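Local structure of mycobacterial cidal antitoxin MbcA (Mycobacterium tuberculosis, 6FKG) at residues N6-A9 with S10-G14. The protein neutralises its cognate toxin MbcT, an NAD+ phosphorylase, as the antitoxin of a type II toxin-antitoxin system, by blocking access to the toxin active site. Sequence-based numbering, arbitrary orientation.
Sequences NVLA and STVSG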
ATOM      1  N   ASN C   6       4.237   6.378  40.011  1.00 48.29           N
ATOM      2  CA  ASN C   6       5.441   6.431  39.189  1.00 47.63           C
ATOM      3  C   ASN C   6       5.574   7.783  38.497  1.00 45.74           C
ATOM      4  O   ASN C   6       4.572   8.447  38.174  1.00 42.96           O
ATOM      5  CB  ASN C   6       5.457   5.298  38.157  1.00 52.33           C
ATOM      6  CG  ASN C   6       4.407   5.470  37.079  1.00 45.62           C
ATOM      7  OD1 ASN C   6       4.653   6.111  36.060  1.00 42.04           O
ATOM      8  ND2 ASN C   6       3.223   4.902  37.306  1.00 49.55           N
ATOM      9  N   VAL C   7       6.817   8.194  38.284  1.00 39.52           N
ATOM     10  CA  VAL C   7       7.109   9.547  37.835  1.00 43.08           C
ATOM     11  C   VAL C   7       6.604   9.816  36.416  1.00 43.55           C
ATOM     12  O   VAL C   7       6.167  10.927  36.110  1.00 40.48           O
ATOM     13  CB  VAL C   7       8.620   9.832  37.918  1.00 39.09           C
ATOM     14  CG1 VAL C   7       8.897  11.262  37.560  1.00 37.53           C
ATOM     15  CG2 VAL C   7       9.102   9.563  39.333  1.00 52.25           C
ATOM     16  N   LEU C   8       6.653   8.808  35.550  1.00 36.55           N
ATOM     17  CA  LEU C   8       6.121   8.985  34.199  1.00 39.24           C
ATOM     18  C   LEU C   8       4.641   9.414  34.225  1.00 35.38           C
ATOM     19  O   LEU C   8       4.263  10.424  33.610  1.00 32.48           O
ATOM     20  CB  LEU C   8       6.288   7.699  33.390  1.00 40.45           C
ATOM     21  CG  LEU C   8       5.607   7.658  32.023  1.00 44.29           C
ATOM     22  CD1 LEU C   8       6.069   8.824  31.177  1.00 41.46           C
ATOM     23  CD2 LEU C   8       5.942   6.349  31.349  1.00 47.76           C
ATOM     24  N   ALA C   9       3.818   8.650  34.941  1.00 34.32           N
ATOM     25  CA  ALA C   9       2.390   8.933  35.041  1.00 37.31           C
ATOM     26  C   ALA C   9       2.154  10.279  35.705  1.00 40.95           C
ATOM     27  O   ALA C   9       1.323  11.077  35.254  1.00 34.26           O
ATOM     28  CB  ALA C   9       1.678   7.834  35.811  1.00 41.87           C
ATOM     29  N   SER C  10       2.887  10.527  36.782  1.00 38.44           N
ATOM     30  CA  SER C  10       2.768  11.784  37.512  1.00 44.42           C
ATOM     31  C   SER C  10       3.050  12.984  36.596  1.00 40.90           C
ATOM     32  O   SER C  10       2.361  14.008  36.637  1.00 35.72           O
ATOM     33  CB  SER C  10       3.722  11.776  38.710  1.00 46.88           C
ATOM     34  OG  SER C  10       3.665  12.999  39.413  1.00 60.19           O
ATOM     35  N   THR C  11       4.055  12.843  35.743  1.00 36.13           N
ATOM     36  CA  THR C  11       4.452  13.931  34.867  1.00 36.91           C
ATOM     37  C   THR C  11       3.402  14.181  33.787  1.00 33.90           C
ATOM     38  O   THR C  11       3.031  15.327  33.524  1.00 33.33           O
ATOM     39  CB  THR C  11       5.805  13.639  34.212  1.00 42.56           C
ATOM     40  OG1 THR C  11       6.753  13.321  35.238  1.00 40.35           O
ATOM     41  CG2 THR C  11       6.282  14.858  33.423  1.00 40.84           C
ATOM     42  N   VAL C  12       2.916  13.102  33.179  1.00 32.33           N
ATOM     43  CA  VAL C  12       1.862  13.197  32.171  1.00 33.89           C
ATOM     44  C   VAL C  12       0.581  13.763  32.784  1.00 38.74           C
ATOM     45  O   VAL C  12      -0.068  14.640  32.204  1.00 34.05           O
ATOM     46  CB  VAL C  12       1.561  11.822  31.537  1.00 35.08           C
ATOM     47  CG1 VAL C  12       0.300  11.884  30.660  1.00 33.49           C
ATOM     48  CG2 VAL C  12       2.756  11.340  30.741  1.00 32.26           C
ATOM     49  N   SER C  13       0.224  13.260  33.962  1.00 33.30           N
ATOM     50  CA  SER C  13      -0.968  13.739  34.653  1.00 35.86           C
ATOM     51  C   SER C  13      -0.902  15.249  34.917  1.00 39.45           C
ATOM     52  O   SER C  13      -1.894  15.971  34.746  1.00 36.96           O
ATOM     53  CB  SER C  13      -1.151  12.974  35.961  1.00 32.50           C
ATOM     54  OG  SER C  13      -2.329  13.387  36.613  1.00 38.74           O
ATOM     55  N   GLY C  14       0.266  15.723  35.342  1.00 33.59           N
ATOM     56  CA  GLY C  14       0.458  17.136  35.629  1.00 33.38           C
ATOM     57  C   GLY C  14       0.191  17.999  34.412  1.00 34.68           C
ATOM     58  O   GLY C  14      -0.474  19.038  34.509  1.00 39.01           O
TER
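Val7 O receives two donors from a single residue one turn on: Thr11 N at 2.9 Å and Thr11 OG1, which closes to 2.6 Å of the same oxygen. They reach it from opposite faces of the carbonyl plane. The Thr11 rotamer (chi1 -53°) puts OG1 beside its own backbone N, from where it leans back to the Val7 carbonyl, while CG2 points anti to that nitrogen. The two side chains cross at an angle, Val7 CG1 3.8 Å from Thr11 OG1. This is the first turn of helix 7-19, and Asn6 is its N-cap. The Asn6 side chain folds back over the helix start (chi1 69°) and OD1 accepts from Ala9 N at 2.9 Å; the N-H points almost straight at the oxygen, yet the donor stands 41° above the amide plane. Asn6 O accepts separately from Ser10 N at 3.0 Å, which opens the i to i+4 ladder. On another flank Leu8 and Val12 run side by side, Leu8 CD1 to Val12 CG2 at 4.2 Å, and Val12 CG2 also rests 3.4 Å from Leu8 O. Phe137 of the MbcT chain packs on Leu8 and Thr11, and Gln11 of the same MbcT chain accepts a hydrogen bond from Val7 N, placing the helix start at the toxin interface. Ala9 and Val12 meet Trp40 of helix 34-41 within the antitoxin.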